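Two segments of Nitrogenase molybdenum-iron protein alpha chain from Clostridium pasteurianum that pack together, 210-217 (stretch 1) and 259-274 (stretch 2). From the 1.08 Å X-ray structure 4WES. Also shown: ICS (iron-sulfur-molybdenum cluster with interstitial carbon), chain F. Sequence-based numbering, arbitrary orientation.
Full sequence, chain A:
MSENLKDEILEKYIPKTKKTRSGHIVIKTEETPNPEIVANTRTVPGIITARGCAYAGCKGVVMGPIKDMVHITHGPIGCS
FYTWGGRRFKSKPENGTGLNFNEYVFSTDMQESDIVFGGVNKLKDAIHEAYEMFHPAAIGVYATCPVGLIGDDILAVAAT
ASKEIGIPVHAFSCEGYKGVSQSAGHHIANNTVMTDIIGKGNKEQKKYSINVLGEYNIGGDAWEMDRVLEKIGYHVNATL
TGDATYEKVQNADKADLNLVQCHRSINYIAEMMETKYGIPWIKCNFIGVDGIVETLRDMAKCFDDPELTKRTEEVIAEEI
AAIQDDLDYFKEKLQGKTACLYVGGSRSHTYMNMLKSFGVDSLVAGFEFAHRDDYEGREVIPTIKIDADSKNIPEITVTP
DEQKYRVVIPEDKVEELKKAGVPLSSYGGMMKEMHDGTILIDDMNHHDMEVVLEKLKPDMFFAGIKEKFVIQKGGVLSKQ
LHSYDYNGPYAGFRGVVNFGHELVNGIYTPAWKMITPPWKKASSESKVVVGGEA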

# COMPACT_ATOMS: atom_id res chain seq x y z
N ILE A 210 -27.03 35.69 -17.82
CA ILE A 210 -25.64 36.14 -17.82
C ILE A 210 -24.77 35.01 -18.37
O ILE A 210 -25.12 33.84 -18.31
CB ILE A 210 -25.18 36.53 -16.39
CG1 ILE A 210 -25.16 35.34 -15.45
CG2 ILE A 210 -26.07 37.64 -15.88
CD1 ILE A 210 -23.81 34.61 -15.44
N ASN A 211 -23.59 35.39 -18.86
CA ASN A 211 -22.53 34.42 -19.14
C ASN A 211 -21.34 34.73 -18.24
O ASN A 211 -21.08 35.89 -17.95
CB ASN A 211 -22.00 34.51 -20.55
CG ASN A 211 -23.03 34.20 -21.62
OD1 ASN A 211 -23.90 33.33 -21.47
ND2 ASN A 211 -22.94 34.97 -22.72
N VAL A 212 -20.61 33.68 -17.84
CA VAL A 212 -19.30 33.87 -17.24
C VAL A 212 -18.24 33.55 -18.28
O VAL A 212 -18.13 32.42 -18.74
CB VAL A 212 -19.09 33.05 -15.97
CG1 VAL A 212 -17.76 33.43 -15.30
CG2 VAL A 212 -20.23 33.22 -14.99
N LEU A 213 -17.54 34.58 -18.71
CA LEU A 213 -16.52 34.46 -19.75
C LEU A 213 -15.12 34.31 -19.14
O LEU A 213 -14.76 35.06 -18.22
CB LEU A 213 -16.52 35.68 -20.66
CG LEU A 213 -17.79 36.00 -21.47
CD1 LEU A 213 -17.50 37.13 -22.44
CD2 LEU A 213 -18.34 34.77 -22.17
N GLY A 214 -14.31 33.42 -19.72
CA GLY A 214 -12.94 33.25 -19.25
C GLY A 214 -12.91 32.64 -17.87
O GLY A 214 -12.22 33.12 -16.95
N GLU A 215 -13.64 31.56 -17.72
CA GLU A 215 -13.72 30.79 -16.50
C GLU A 215 -13.76 29.32 -16.88
O GLU A 215 -14.62 28.92 -17.68
CB GLU A 215 -14.95 31.18 -15.69
CG GLU A 215 -15.26 30.23 -14.57
CD GLU A 215 -14.11 29.99 -13.62
OE1 GLU A 215 -13.93 28.82 -13.20
OE2 GLU A 215 -13.39 30.97 -13.29
N TYR A 216 -12.84 28.53 -16.31
CA TYR A 216 -12.57 27.19 -16.84
C TYR A 216 -12.86 26.07 -15.85
O TYR A 216 -12.53 24.93 -16.08
CB TYR A 216 -11.17 27.16 -17.45
CG TYR A 216 -11.02 28.26 -18.47
CD1 TYR A 216 -11.52 28.10 -19.75
CD2 TYR A 216 -10.44 29.46 -18.15
CE1 TYR A 216 -11.47 29.10 -20.68
CE2 TYR A 216 -10.35 30.49 -19.08
CZ TYR A 216 -10.86 30.31 -20.35
OH TYR A 216 -10.79 31.31 -21.29
N ASN A 217 -13.54 26.42 -14.75
CA ASN A 217 -13.94 25.44 -13.74
C ASN A 217 -12.78 24.64 -13.17
O ASN A 217 -12.91 23.45 -12.87
CB ASN A 217 -15.03 24.48 -14.26
CG ASN A 217 -15.80 23.82 -13.13
OD1 ASN A 217 -16.01 24.43 -12.08
ND2 ASN A 217 -16.28 22.61 -13.35
N LEU A 259 -19.85 38.48 -18.01
CA LEU A 259 -18.98 38.69 -16.85
C LEU A 259 -17.59 38.18 -17.24
O LEU A 259 -17.43 37.01 -17.50
CB LEU A 259 -19.49 37.94 -15.65
CG LEU A 259 -20.98 38.06 -15.30
CD1 LEU A 259 -21.32 37.20 -14.09
CD2 LEU A 259 -21.42 39.48 -15.11
N VAL A 260 -16.57 39.02 -17.19
CA VAL A 260 -15.24 38.63 -17.62
C VAL A 260 -14.36 38.36 -16.41
O VAL A 260 -13.95 39.30 -15.71
CB VAL A 260 -14.64 39.70 -18.54
CG1 VAL A 260 -13.18 39.43 -18.85
CG2 VAL A 260 -15.43 39.81 -19.84
N GLN A 261 -14.08 37.09 -16.15
CA GLN A 261 -13.23 36.68 -15.03
C GLN A 261 -11.75 36.77 -15.46
O GLN A 261 -11.02 37.59 -14.94
CB GLN A 261 -13.60 35.27 -14.54
CG GLN A 261 -12.73 34.73 -13.40
CD GLN A 261 -12.86 35.53 -12.14
OE1 GLN A 261 -13.98 35.85 -11.72
NE2 GLN A 261 -11.73 35.82 -11.50
N CYS A 262 -11.35 35.96 -16.43
CA CYS A 262 -10.02 36.08 -17.00
C CYS A 262 -10.06 37.07 -18.17
O CYS A 262 -10.54 36.73 -19.26
CB CYS A 262 -9.49 34.74 -17.51
SG CYS A 262 -7.91 34.99 -18.30
N HIS A 263 -9.57 38.29 -17.94
CA HIS A 263 -9.55 39.26 -19.02
C HIS A 263 -8.69 38.80 -20.20
O HIS A 263 -9.09 38.90 -21.37
CB HIS A 263 -9.07 40.62 -18.51
CG HIS A 263 -8.90 41.63 -19.59
ND1 HIS A 263 -7.67 41.92 -20.15
CD2 HIS A 263 -9.80 42.42 -20.23
CE1 HIS A 263 -7.84 42.84 -21.09
NE2 HIS A 263 -9.12 43.16 -21.17
N ARG A 264 -7.47 38.34 -19.92
CA ARG A 264 -6.53 38.09 -20.97
C ARG A 264 -7.05 37.08 -22.00
O ARG A 264 -6.91 37.28 -23.21
CB ARG A 264 -5.19 37.58 -20.36
CG ARG A 264 -4.08 37.27 -21.34
CD ARG A 264 -3.51 38.46 -22.07
NE ARG A 264 -4.29 38.86 -23.25
CZ ARG A 264 -4.68 40.08 -23.57
NH1 ARG A 264 -4.57 41.09 -22.74
NH2 ARG A 264 -5.29 40.25 -24.73
N SER A 265 -7.61 35.95 -21.52
CA SER A 265 -7.92 34.88 -22.43
C SER A 265 -9.20 35.09 -23.23
O SER A 265 -9.35 34.46 -24.28
CB SER A 265 -8.05 33.53 -21.71
OG SER A 265 -9.19 33.50 -20.85
N ILE A 266 -10.11 35.95 -22.76
CA ILE A 266 -11.46 35.99 -23.34
C ILE A 266 -11.91 37.36 -23.75
O ILE A 266 -13.04 37.52 -24.27
CB ILE A 266 -12.52 35.36 -22.36
CG1 ILE A 266 -13.65 34.62 -23.08
CG2 ILE A 266 -12.98 36.37 -21.34
CD1 ILE A 266 -13.19 33.42 -23.89
N ASN A 267 -11.11 38.40 -23.52
CA ASN A 267 -11.56 39.75 -23.82
C ASN A 267 -11.87 39.93 -25.30
O ASN A 267 -12.69 40.78 -25.66
CB ASN A 267 -10.60 40.86 -23.33
CG ASN A 267 -9.31 40.98 -24.13
OD1 ASN A 267 -9.18 41.92 -24.91
ND2 ASN A 267 -8.37 40.07 -23.92
N TYR A 268 -11.22 39.14 -26.15
CA TYR A 268 -11.48 39.20 -27.60
C TYR A 268 -12.98 38.95 -27.86
O TYR A 268 -13.66 39.74 -28.53
CB TYR A 268 -10.65 38.17 -28.37
CG TYR A 268 -9.20 38.12 -27.93
CD1 TYR A 268 -8.23 38.96 -28.46
CD2 TYR A 268 -8.79 37.18 -26.99
CE1 TYR A 268 -6.92 38.91 -28.01
CE2 TYR A 268 -7.49 37.13 -26.54
CZ TYR A 268 -6.55 37.98 -27.07
OH TYR A 268 -5.22 37.93 -26.68
N ILE A 269 -13.48 37.84 -27.33
CA ILE A 269 -14.91 37.49 -27.41
C ILE A 269 -15.80 38.50 -26.70
O ILE A 269 -16.87 38.86 -27.21
CB ILE A 269 -15.14 36.05 -26.94
CG1 ILE A 269 -14.81 35.08 -28.07
CG2 ILE A 269 -16.57 35.82 -26.47
CD1 ILE A 269 -14.64 33.65 -27.64
N ALA A 270 -15.38 39.01 -25.54
CA ALA A 270 -16.18 40.02 -24.86
C ALA A 270 -16.40 41.22 -25.75
O ALA A 270 -17.53 41.73 -25.91
CB ALA A 270 -15.56 40.43 -23.54
N GLU A 271 -15.32 41.71 -26.35
CA GLU A 271 -15.41 42.84 -27.27
C GLU A 271 -16.29 42.53 -28.47
O GLU A 271 -17.15 43.34 -28.87
CB GLU A 271 -14.02 43.21 -27.76
CG GLU A 271 -13.05 43.82 -26.77
CD GLU A 271 -11.64 44.03 -27.33
OE1 GLU A 271 -11.37 43.65 -28.50
OE2 GLU A 271 -10.78 44.57 -26.60
N MET A 272 -16.05 41.38 -29.09
CA MET A 272 -16.78 41.05 -30.32
C MET A 272 -18.26 40.81 -30.07
O MET A 272 -19.08 41.14 -30.92
CB MET A 272 -16.14 39.87 -31.05
CG MET A 272 -14.78 40.24 -31.62
SD MET A 272 -14.00 38.98 -32.65
CE MET A 272 -13.42 37.84 -31.40
N MET A 273 -18.61 40.23 -28.93
CA MET A 273 -20.02 40.05 -28.60
C MET A 273 -20.71 41.39 -28.38
O MET A 273 -21.89 41.56 -28.72
CB MET A 273 -20.20 39.12 -27.41
CG MET A 273 -19.86 37.69 -27.72
SD MET A 273 -20.21 36.54 -26.37
CE MET A 273 -21.99 36.43 -26.48
N GLU A 274 -20.01 42.34 -27.76
CA GLU A 274 -20.57 43.67 -27.62
C GLU A 274 -20.79 44.31 -29.00
O GLU A 274 -21.85 44.88 -29.26
CB GLU A 274 -19.70 44.58 -26.75
CG GLU A 274 -20.34 45.93 -26.49
CD GLU A 274 -19.65 46.79 -25.47
OE1 GLU A 274 -18.69 46.34 -24.83
OE2 GLU A 274 -20.06 47.95 -25.36
FE1 ICS F . -6.81 33.04 -17.84
MO1 ICS F . -2.29 28.13 -15.87
FE2 ICS F . -4.83 31.46 -18.66
FE3 ICS F . -6.60 30.56 -16.87
FE4 ICS F . -4.87 32.46 -16.20
FE5 ICS F . -3.17 30.65 -15.48
FE6 ICS F . -3.19 29.63 -17.91
FE7 ICS F . -4.88 28.77 -16.15
CX ICS F . -4.60 30.64 -16.86
S1A ICS F . -4.61 33.65 -18.14
S1B ICS F . -1.36 30.10 -16.72
S2A ICS F . -7.05 31.15 -19.04
S2B ICS F . -3.37 30.39 -19.95
S3A ICS F . -3.36 32.70 -14.57
S3B ICS F . -3.76 27.50 -17.63
S4A ICS F . -7.09 32.40 -15.64
S4B ICS F . -3.77 28.90 -14.22
S5A ICS F . -7.07 28.53 -16.08

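Leu 213 forms the apolar centre of the contact. Its side chain, in the m,t rotamer, leaves the sheet on the same face as Val 260 and fills the space between strand and helix: Leu 213 CB lies 3.7 Å from Ile 266 CG2, while Leu 213 CD1 reaches Ala 270 CB at 4.0 Å and both Ile 269 CG2 and Val 260 CG2 at 4.3 Å. The methyl of Ala 270 is thus one of the apolar surfaces on which the branched leucine end packs. On the other face of the sheet, Leu 259 CD1 packs against Ile 210 CD1 at 3.8 Å and Val 212 CG2 at 4.2 Å, so that apolar contacts form on both faces of the paired strands.

Between these layers the strands run parallel. Leu 259 N donates to Asn 211 O (2.9 Å), and Leu 259 O accepts from Leu 213 N (2.7 Å), so one residue satisfies both of its backbone polar groups across the pair. Gln 261 N donates to Leu 213 O (3.0 Å); at the corner, beyond the bridged pairs, Cys 262 N donates to Gly 214 O (3.0 Å). Glycine suits this corner: its phi is positive, and a CB would point toward the second stretch and clash with Cys 262 O and Ile 266 CG2.

At the polar edge, Cys 262 serves the helix and the cluster together. Cys 262 SG binds FE1 of the iron-sulfur-molybdenum cluster at 2.3 Å and caps the helix by accepting from Ser 265 N at 3.4 Å. Tyr 216 starts out sideways, but its end comes nearer, and Tyr 216 OH shares a 2.7 Å hydrogen bond with Ser 265 OG, which lies at the ring edge. Both buried residues lie beside the cluster: the ring carbon Tyr 216 CE2 is 3.4 Å and the hydroxyl Ser 265 OG 3.7 Å from its sulfur S2A.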